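Local structure of putative restriction endonuclease domain-containing protein (Anabaena variabilis, 3OT2) at residues A[31-36]-A[119-124]; A[43-48]-A[110-115]; A[74-79]-A[126-131]. The protein is of unknown function but is probably a nuclease of the Uma2 (DUF820) family, within the PD-(D/E)XK restriction endonuclease superfamily. All blocks are in the same frame, centred on the assembly; numbering follows the deposited sequence. Where two conformers were deposited one is given.

Contact 1 (A[31-36]-A[119-124]). With EDO (1,2-ethanediol), chain G; EDO (1,2-ethanediol), chain K.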
loop_
_atom_site.group_PDB
_atom_site.type_symbol
_atom_site.label_atom_id
_atom_site.label_comp_id
_atom_site.label_asym_id
_atom_site.label_seq_id
_atom_site.Cartn_x
_atom_site.Cartn_y
_atom_site.Cartn_z
ATOM N N LYS A 31 -13.651 13.656 6.854
ATOM C CA LYS A 31 -14.054 13.975 5.483
ATOM C C LYS A 31 -15.074 12.972 4.956
ATOM O O LYS A 31 -15.012 11.785 5.290
ATOM C CB LYS A 31 -12.836 13.987 4.539
ATOM C CG LYS A 31 -11.696 14.917 4.956
ATOM C CD LYS A 31 -10.408 14.594 4.189
ATOM C CE LYS A 31 -9.185 15.278 4.754
ATOM N NZ LYS A 31 -8.671 14.609 5.984
ATOM N N ILE A 32 -16.003 13.450 4.127
ATOM C CA ILE A 32 -17.003 12.596 3.496
ATOM C C ILE A 32 -16.485 12.256 2.095
ATOM O O ILE A 32 -16.234 13.167 1.293
ATOM C CB ILE A 32 -18.418 13.230 3.478
ATOM C CG1 ILE A 32 -18.901 13.554 4.909
ATOM C CG2 ILE A 32 -19.401 12.303 2.748
ATOM C CD1 ILE A 32 -20.195 14.416 5.005
ATOM N N ILE A 33 -16.252 10.963 1.838
ATOM C CA ILE A 33 -15.749 10.485 0.555
ATOM C C ILE A 33 -16.694 9.416 0.037
ATOM O O ILE A 33 -16.927 8.396 0.700
ATOM C CB ILE A 33 -14.275 9.965 0.596
ATOM C CG1 ILE A 33 -13.309 10.998 1.227
ATOM C CG2 ILE A 33 -13.795 9.558 -0.823
ATOM C CD1 ILE A 33 -12.073 10.403 1.857
ATOM N N GLN A 34 -17.229 9.651 -1.157
ATOM C CA GLN A 34 -18.127 8.708 -1.808
ATOM C C GLN A 34 -17.312 7.597 -2.447
ATOM O O GLN A 34 -16.261 7.870 -3.028
ATOM C CB GLN A 34 -18.974 9.436 -2.835
ATOM C CG GLN A 34 -20.216 8.663 -3.239
ATOM C CD GLN A 34 -21.159 9.453 -4.112
ATOM O OE1 GLN A 34 -20.856 10.555 -4.589
ATOM N NE2 GLN A 34 -22.334 8.895 -4.329
ATOM N N LYS A 35 -17.788 6.341 -2.329
ATOM C CA LYS A 35 -17.123 5.163 -2.898
ATOM C C LYS A 35 -17.149 5.216 -4.442
ATOM O O LYS A 35 -17.974 5.946 -4.987
ATOM C CB LYS A 35 -17.806 3.866 -2.402
ATOM C CG LYS A 35 -17.372 3.423 -1.015
ATOM C CD LYS A 35 -17.964 2.057 -0.652
ATOM C CE LYS A 35 -17.353 0.923 -1.458
ATOM N NZ LYS A 35 -17.695 -0.403 -0.895
ATOM N N PRO A 36 -16.274 4.474 -5.174
ATOM C CA PRO A 36 -16.331 4.547 -6.645
ATOM C C PRO A 36 -17.585 3.880 -7.210
ATOM O O PRO A 36 -18.238 3.069 -6.545
ATOM C CB PRO A 36 -15.048 3.821 -7.100
ATOM C CG PRO A 36 -14.611 3.045 -5.990
ATOM C CD PRO A 36 -15.181 3.579 -4.727
ATOM N N GLN A 119 -6.355 4.049 -4.064
ATOM C CA GLN A 119 -5.596 2.988 -3.401
ATOM C C GLN A 119 -5.034 3.491 -2.046
ATOM O O GLN A 119 -4.962 2.722 -1.094
ATOM C CB GLN A 119 -4.473 2.494 -4.314
ATOM C CG GLN A 119 -3.728 1.279 -3.745
ATOM C CD GLN A 119 -2.913 0.544 -4.775
ATOM O OE1 GLN A 119 -3.031 0.785 -5.973
ATOM N NE2 GLN A 119 -2.110 -0.402 -4.332
ATOM N N THR A 120 -4.668 4.791 -1.952
ATOM C CA THR A 120 -4.174 5.365 -0.694
ATOM C C THR A 120 -5.304 5.319 0.347
ATOM O O THR A 120 -5.072 4.827 1.434
ATOM C CB THR A 120 -3.625 6.758 -0.940
ATOM O OG1 THR A 120 -2.380 6.601 -1.619
ATOM C CG2 THR A 120 -3.407 7.571 0.346
ATOM N N LYS A 121 -6.518 5.784 -0.004
ATOM C CA LYS A 121 -7.673 5.775 0.900
ATOM C C LYS A 121 -7.974 4.349 1.392
ATOM O O LYS A 121 -8.177 4.149 2.592
ATOM C CB LYS A 121 -8.910 6.370 0.202
ATOM C CG LYS A 121 -10.199 6.312 1.012
ATOM C CD LYS A 121 -11.423 6.696 0.178
ATOM C CE LYS A 121 -11.850 5.549 -0.714
ATOM N NZ LYS A 121 -12.901 5.940 -1.701
ATOM N N VAL A 122 -7.977 3.372 0.473
ATOM C CA VAL A 122 -8.249 1.960 0.772
ATOM C C VAL A 122 -7.227 1.408 1.751
ATOM O O VAL A 122 -7.615 0.704 2.689
ATOM C CB VAL A 122 -8.291 1.128 -0.541
ATOM C CG1 VAL A 122 -8.148 -0.351 -0.250
ATOM C CG2 VAL A 122 -9.588 1.377 -1.280
ATOM N N THR A 123 -5.926 1.711 1.534
ATOM C CA THR A 123 -4.842 1.245 2.418
ATOM C C THR A 123 -5.047 1.840 3.812
ATOM O O THR A 123 -4.979 1.095 4.784
ATOM C CB THR A 123 -3.469 1.569 1.823
ATOM O OG1 THR A 123 -3.400 0.879 0.589
ATOM C CG2 THR A 123 -2.346 1.079 2.693
ATOM N N LYS A 124 -5.363 3.146 3.900
ATOM C CA LYS A 124 -5.651 3.791 5.190
ATOM C C LYS A 124 -6.835 3.093 5.884
ATOM O O LYS A 124 -6.782 2.871 7.089
ATOM C CB LYS A 124 -5.987 5.274 5.017
ATOM C CG LYS A 124 -4.836 6.167 4.599
ATOM C CD LYS A 124 -5.378 7.566 4.468
ATOM C CE LYS A 124 -4.355 8.501 3.930
ATOM N NZ LYS A 124 -4.862 9.898 3.943
HETATM C C1 EDO G . -8.367 9.525 2.356
HETATM O O1 EDO G . -6.974 9.592 2.006
HETATM C C2 EDO G . -8.550 10.045 3.777
HETATM O O2 EDO G . -9.204 11.328 3.780
HETATM C C1 EDO K . -0.462 -0.396 -0.862
HETATM O O1 EDO K . -1.689 -0.209 -1.560
HETATM C C2 EDO K . 0.006 0.945 -0.287
HETATM O O2 EDO K . 0.365 1.839 -1.343
HETATM O O HOH W 1 -15.122 6.338 -0.142
HETATM O O HOH W 2 -13.856 6.936 -4.512
#
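Lys121 reaches out of helix 119-131 and slides past Ile33 in the opposite direction, tying the β-hairpin of strands 25-28 and 31-34 to a helix of the PD-(D/E)XK-type α/β fold. Its CG lies anti to the backbone N (chi1 175°), which sends the chain off the helix, and a bend at chi3 (78°) lays its outer half along the isoleucine: CD runs 3.8 Å from Ile33 CG2. The CD1 branch of Ile33 lies 3.6 Å from O2 of a bound ethanediol (chain G), probably from the crystallisation liquor, whose O1 accepts from Lys124 NZ. That amine also forms a salt bridge with Asp160 of the second subunit.

No direct hydrogen bond crosses between strand and helix; water does the joining. One molecule takes a hydrogen bond from Lys121 NZ at 2.7 Å and donates to Ile33 O, and a second connects the same amine, weakly, to Gln34 O. Gln117 OE1 supplies a further partner for Lys121 NZ. The adjoining Lys35 turns its amine to Glu68 and Asp81 instead.

On the flank of the helix facing the second subunit, Thr123 OG1 donates back to Gln119 O (2.9 Å), while Thr123 N reaches that oxygen from the opposite face of the carbonyl plane. A valine here would probably take from Gln119 O its side-chain donor, leaving the backbone N, and deprive the chain K ethanediol of this acceptor. The same ethanediol bonds with Gln119 and Thr123 of the second subunit as well, and so sits at the dimer interface. Its O1 donates to Thr123 OG1 at 3.0 Å and receives the N-H of Gln119 NE2 at 2.8 Å, with an N-H...O angle of 158°.

Contact 2 (A[43-48]-A[110-115])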
loop_
_atom_site.group_PDB
_atom_site.type_symbol
_atom_site.label_atom_id
_atom_site.label_comp_id
_atom_site.label_asym_id
_atom_site.label_seq_id
_atom_site.Cartn_x
_atom_site.Cartn_y
_atom_site.Cartn_z
ATOM N N SER A 43 -17.277 -5.931 -9.738
ATOM C CA SER A 43 -18.464 -6.696 -9.371
ATOM C C SER A 43 -18.256 -8.187 -9.510
ATOM O O SER A 43 -18.751 -8.932 -8.670
ATOM C CB SER A 43 -19.656 -6.289 -10.235
ATOM O OG SER A 43 -20.035 -4.955 -9.955
ATOM N N ALA A 44 -17.558 -8.628 -10.569
ATOM C CA ALA A 44 -17.330 -10.049 -10.828
ATOM C C ALA A 44 -16.527 -10.688 -9.684
ATOM O O ALA A 44 -16.923 -11.738 -9.167
ATOM C CB ALA A 44 -16.624 -10.236 -12.164
ATOM N N ILE A 45 -15.427 -10.038 -9.268
ATOM C CA ILE A 45 -14.578 -10.506 -8.168
ATOM C C ILE A 45 -15.328 -10.386 -6.842
ATOM O O ILE A 45 -15.292 -11.322 -6.049
ATOM C CB ILE A 45 -13.230 -9.743 -8.157
ATOM C CG1 ILE A 45 -12.358 -10.243 -9.358
ATOM C CG2 ILE A 45 -12.500 -9.934 -6.787
ATOM C CD1 ILE A 45 -11.035 -9.533 -9.555
ATOM N N GLN A 46 -16.017 -9.253 -6.610
ATOM C CA GLN A 46 -16.736 -9.013 -5.367
ATOM C C GLN A 46 -17.834 -10.062 -5.101
ATOM O O GLN A 46 -17.863 -10.597 -3.994
ATOM C CB GLN A 46 -17.351 -7.622 -5.369
ATOM C CG GLN A 46 -17.863 -7.173 -4.009
ATOM C CD GLN A 46 -18.537 -5.833 -4.091
ATOM O OE1 GLN A 46 -18.974 -5.392 -5.153
ATOM N NE2 GLN A 46 -18.682 -5.166 -2.956
ATOM N N SER A 47 -18.723 -10.332 -6.097
ATOM C CA SER A 47 -19.828 -11.279 -5.931
ATOM C C SER A 47 -19.320 -12.704 -5.731
ATOM O O SER A 47 -19.827 -13.414 -4.855
ATOM C CB SER A 47 -20.789 -11.214 -7.118
ATOM O OG SER A 47 -21.465 -9.966 -7.135
ATOM N N GLU A 48 -18.322 -13.121 -6.516
ATOM C CA GLU A 48 -17.771 -14.467 -6.408
ATOM C C GLU A 48 -17.001 -14.665 -5.110
ATOM O O GLU A 48 -17.024 -15.753 -4.536
ATOM C CB GLU A 48 -16.866 -14.769 -7.603
ATOM C CG GLU A 48 -16.558 -16.248 -7.761
ATOM C CD GLU A 48 -17.727 -17.205 -7.880
ATOM O OE1 GLU A 48 -18.786 -16.805 -8.416
ATOM O OE2 GLU A 48 -17.572 -18.367 -7.443
ATOM N N ILE A 110 -12.089 -7.089 3.025
ATOM C CA ILE A 110 -11.604 -7.295 1.659
ATOM C C ILE A 110 -11.989 -6.088 0.823
ATOM O O ILE A 110 -13.161 -5.730 0.757
ATOM C CB ILE A 110 -12.106 -8.619 1.032
ATOM C CG1 ILE A 110 -11.669 -9.839 1.882
ATOM C CG2 ILE A 110 -11.640 -8.746 -0.423
ATOM C CD1 ILE A 110 -12.503 -11.015 1.705
ATOM N N GLU A 111 -10.978 -5.449 0.213
ATOM C CA GLU A 111 -11.146 -4.298 -0.654
ATOM C C GLU A 111 -10.663 -4.662 -2.027
ATOM O O GLU A 111 -9.604 -5.271 -2.171
ATOM C CB GLU A 111 -10.384 -3.075 -0.118
ATOM C CG GLU A 111 -10.846 -2.631 1.266
ATOM C CD GLU A 111 -12.149 -1.844 1.325
ATOM O OE1 GLU A 111 -12.925 -1.845 0.339
ATOM O OE2 GLU A 111 -12.404 -1.239 2.383
ATOM N N ILE A 112 -11.440 -4.315 -3.030
ATOM C CA ILE A 112 -11.070 -4.617 -4.410
ATOM C C ILE A 112 -10.948 -3.307 -5.155
ATOM O O ILE A 112 -11.904 -2.531 -5.189
ATOM C CB ILE A 112 -12.095 -5.583 -5.074
ATOM C CG1 ILE A 112 -12.261 -6.875 -4.246
ATOM C CG2 ILE A 112 -11.696 -5.919 -6.515
ATOM C CD1 ILE A 112 -13.726 -7.359 -4.199
ATOM N N LEU A 113 -9.771 -3.060 -5.749
ATOM C CA LEU A 113 -9.558 -1.845 -6.536
ATOM C C LEU A 113 -10.373 -1.843 -7.810
ATOM O O LEU A 113 -10.669 -2.890 -8.388
ATOM C CB LEU A 113 -8.074 -1.661 -6.894
ATOM C CG LEU A 113 -7.093 -1.491 -5.727
ATOM C CD1 LEU A 113 -5.694 -1.341 -6.268
ATOM C CD2 LEU A 113 -7.484 -0.288 -4.843
ATOM N N SER A 114 -10.747 -0.640 -8.228
ATOM C CA SER A 114 -11.458 -0.368 -9.479
ATOM C C SER A 114 -10.836 0.926 -10.023
ATOM O O SER A 114 -10.162 1.613 -9.249
ATOM C CB SER A 114 -12.973 -0.310 -9.276
ATOM O OG SER A 114 -13.380 0.615 -8.290
ATOM N N PRO A 115 -10.910 1.227 -11.342
ATOM C CA PRO A 115 -10.204 2.415 -11.871
ATOM C C PRO A 115 -10.358 3.739 -11.093
ATOM O O PRO A 115 -9.379 4.483 -11.005
ATOM C CB PRO A 115 -10.800 2.574 -13.269
ATOM C CG PRO A 115 -11.187 1.196 -13.672
ATOM C CD PRO A 115 -11.598 0.484 -12.422
#
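Ile112 carries this contact, driving its side chain against Ile45 and Gln46 of helix 40-57. The segment enters on strand 108-112 at Ile110, whose side chain packs on Ile53, further along the same helix. Glu111 follows on the other face of the strand and rests against Val122 and Ile126 of helix 119-131, its OE1 accepting from the backbone N of Asp81.

Ile112 returns to the first face. With CG1 anti to its carbonyl carbon (chi1 -55°), it carries CD1 out to the helix backbone, 3.6 Å from Gln46 CA and 3.8 Å from Gln46 CB. Ile45 lies across the same side chain at an angle: its CG2 is 3.9 Å from Ile112 CD1 and 4.0 Å from Ile112 CG1. That one methyl also meets the other branch, Ile45 CG2 lying 4.1 Å from Ile112 CG2, so it spans both arms of the strand residue. The methylene part of Gln46 serves as apolar surface, while its extended chain takes NE2 on to Glu68 OE2 and Asp81 O. This is helix-on-sheet packing in the α/β core of a PD-(D/E)XK-type fold, where strand 108-112 of the mixed sheet is covered by one helix on each face. The grouping of Glu68, Asp81 and Glu111 beside it is consistent with the acidic cluster of that superfamily, and Ile112 N itself donates to Asp81 OD2.

Past the strand, Leu113 touches Gln119 of the second helix, and Ser114 touches His42 and Pro36.

Contact 3 (A[74-79]-A[126-131])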
loop_
_atom_site.group_PDB
_atom_site.type_symbol
_atom_site.label_atom_id
_atom_site.label_comp_id
_atom_site.label_asym_id
_atom_site.label_seq_id
_atom_site.Cartn_x
_atom_site.Cartn_y
_atom_site.Cartn_z
ATOM N N GLY A 74 -13.951 3.687 15.750
ATOM C CA GLY A 74 -12.766 4.534 15.873
ATOM C C GLY A 74 -12.867 5.888 15.201
ATOM O O GLY A 74 -11.895 6.337 14.586
ATOM N N ASP A 75 -14.052 6.532 15.306
ATOM C CA ASP A 75 -14.407 7.854 14.757
ATOM C C ASP A 75 -14.519 7.851 13.204
ATOM O O ASP A 75 -14.567 8.922 12.578
ATOM C CB ASP A 75 -13.446 8.964 15.239
ATOM C CG ASP A 75 -13.971 10.380 15.067
ATOM O OD1 ASP A 75 -15.148 10.628 15.425
ATOM O OD2 ASP A 75 -13.212 11.238 14.546
ATOM N N HIS A 76 -14.612 6.655 12.591
ATOM C CA HIS A 76 -14.776 6.509 11.141
ATOM C C HIS A 76 -16.022 5.712 10.840
ATOM O O HIS A 76 -16.424 4.881 11.655
ATOM C CB HIS A 76 -13.558 5.792 10.492
ATOM C CG HIS A 76 -12.253 6.549 10.499
ATOM N ND1 HIS A 76 -11.186 6.141 9.708
ATOM C CD2 HIS A 76 -11.867 7.635 11.219
ATOM C CE1 HIS A 76 -10.197 6.984 9.976
ATOM N NE2 HIS A 76 -10.558 7.892 10.885
ATOM N N SER A 77 -16.598 5.915 9.655
ATOM C CA SER A 77 -17.750 5.138 9.190
ATOM C C SER A 77 -17.471 4.707 7.756
ATOM O O SER A 77 -17.509 5.531 6.842
ATOM C CB SER A 77 -19.043 5.934 9.307
ATOM O OG SER A 77 -20.100 5.079 8.923
ATOM N N THR A 78 -17.117 3.430 7.573
ATOM C CA THR A 78 -16.691 2.915 6.277
ATOM C C THR A 78 -17.588 1.797 5.759
ATOM O O THR A 78 -18.384 1.223 6.499
ATOM C CB THR A 78 -15.228 2.429 6.345
ATOM O OG1 THR A 78 -15.081 1.442 7.370
ATOM C CG2 THR A 78 -14.238 3.582 6.563
ATOM N N VAL A 79 -17.460 1.521 4.459
ATOM C CA VAL A 79 -18.228 0.495 3.770
ATOM C C VAL A 79 -17.241 -0.381 2.985
ATOM O O VAL A 79 -17.097 -0.202 1.772
ATOM C CB VAL A 79 -19.354 1.080 2.867
ATOM C CG1 VAL A 79 -20.258 -0.033 2.331
ATOM C CG2 VAL A 79 -20.187 2.123 3.604
ATOM N N ILE A 126 -7.915 -0.038 5.507
ATOM C CA ILE A 126 -7.495 -1.362 5.962
ATOM C C ILE A 126 -6.659 -1.199 7.225
ATOM O O ILE A 126 -6.884 -1.916 8.200
ATOM C CB ILE A 126 -6.752 -2.170 4.861
ATOM C CG1 ILE A 126 -7.728 -2.589 3.727
ATOM C CG2 ILE A 126 -6.069 -3.412 5.469
ATOM C CD1 ILE A 126 -7.066 -3.116 2.448
ATOM N N LEU A 127 -5.720 -0.239 7.235
ATOM C CA LEU A 127 -4.872 -0.070 8.416
ATOM C C LEU A 127 -5.687 0.395 9.634
ATOM O O LEU A 127 -5.370 -0.011 10.752
ATOM C CB LEU A 127 -3.684 0.854 8.120
ATOM C CG LEU A 127 -2.697 0.321 7.055
ATOM C CD1 LEU A 127 -1.761 1.419 6.597
ATOM C CD2 LEU A 127 -1.917 -0.912 7.547
ATOM N N HIS A 128 -6.753 1.192 9.419
ATOM C CA HIS A 128 -7.658 1.658 10.490
ATOM C C HIS A 128 -8.421 0.439 11.059
ATOM O O HIS A 128 -8.568 0.335 12.272
ATOM C CB HIS A 128 -8.625 2.747 9.971
ATOM C CG HIS A 128 -9.594 3.254 11.001
ATOM N ND1 HIS A 128 -9.207 4.171 11.953
ATOM C CD2 HIS A 128 -10.902 2.955 11.185
ATOM C CE1 HIS A 128 -10.275 4.389 12.703
ATOM N NE2 HIS A 128 -11.325 3.678 12.274
ATOM N N CYS A 129 -8.848 -0.507 10.192
ATOM C CA CYS A 129 -9.499 -1.758 10.632
ATOM C C CYS A 129 -8.595 -2.537 11.588
ATOM O O CYS A 129 -9.046 -2.956 12.662
ATOM C CB CYS A 129 -9.884 -2.618 9.434
ATOM S SG CYS A 129 -11.285 -1.985 8.504
ATOM N N LEU A 130 -7.322 -2.731 11.197
ATOM C CA LEU A 130 -6.330 -3.462 11.991
ATOM C C LEU A 130 -6.101 -2.803 13.347
ATOM O O LEU A 130 -5.887 -3.507 14.335
ATOM C CB LEU A 130 -4.992 -3.586 11.247
ATOM C CG LEU A 130 -4.986 -4.389 9.943
ATOM C CD1 LEU A 130 -3.659 -4.217 9.229
ATOM C CD2 LEU A 130 -5.267 -5.872 10.182
ATOM N N LYS A 131 -6.189 -1.462 13.400
ATOM C CA LYS A 131 -6.021 -0.679 14.632
ATOM C C LYS A 131 -7.187 -0.950 15.612
ATOM O O LYS A 131 -7.048 -0.740 16.819
ATOM C CB LYS A 131 -5.930 0.825 14.273
ATOM C CG LYS A 131 -5.708 1.774 15.455
ATOM C CD LYS A 131 -5.717 3.235 15.030
ATOM C CE LYS A 131 -5.429 4.124 16.218
ATOM N NZ LYS A 131 -5.302 5.548 15.817
#
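With CG anti to its backbone N (chi1 179°), His128 extends its imidazole away from helix 119-131, and His76, whose CG stands opposite its carbonyl carbon (chi1 -68°), swings its own ring over to meet it. The result is a face-to-face stack: the ring planes are 12° from parallel and the centroids lie 3.7 Å apart. The overlap is generous but slightly displaced. His76 ND1 sits over the centre of the His128 ring, 3.5 Å from His128 CG, and in return His128 CE1 lies over the centre of the His76 ring. The overlap carries on to the root of the side chain, where His76 CB lies 3.6 Å from His128 NE2.

His76 opens strand 76-78, which pairs antiparallel with 71-73 in a two-residue β-hairpin whose turn residues, Gly74 and Asp75, both have positive phi, close to a type I' turn. The stack fastens this small hairpin to the outside of the helix. Gly74 turns its carbonyl to the rim of the partner ring: Gly74 O approaches His128 CE1 to 3.2 Å at the ring edge, near its plane. There is little space for a β-carbon at Gly74, which would probably run into that same CE1.

Next to it in the ring, His128 NE2 donates to Phe73 O, and the rings of Phe73 and His132 meet His128 as well. The bond to Phe73 O implies that NE2 carries a proton, and the hairpin backbone thereby fixes the rotation of the imidazole. Such close stacking of two imidazoles would probably disfavour both being protonated to cations at once.

How the contacts relate
From the N terminus, 31-36 is the first segment to enter, and the loop it starts is closed at 119-124 by contact 1. Within that span lies the whole of contact 2, which opens in helix 40-57 and closes at strand 108-112. Contact 3 begins inside both, at 74-79, yet ends beyond them at 126-131, so it crosses each. Contacts 1 and 3 share helix 119-131, attaching two adjoining hairpins to it, and Lys35 NZ probably bonds to Val79 O between them. Contact 2 works on the other face of the central sheet, and its strand leads, through a short loop, into the shared helix.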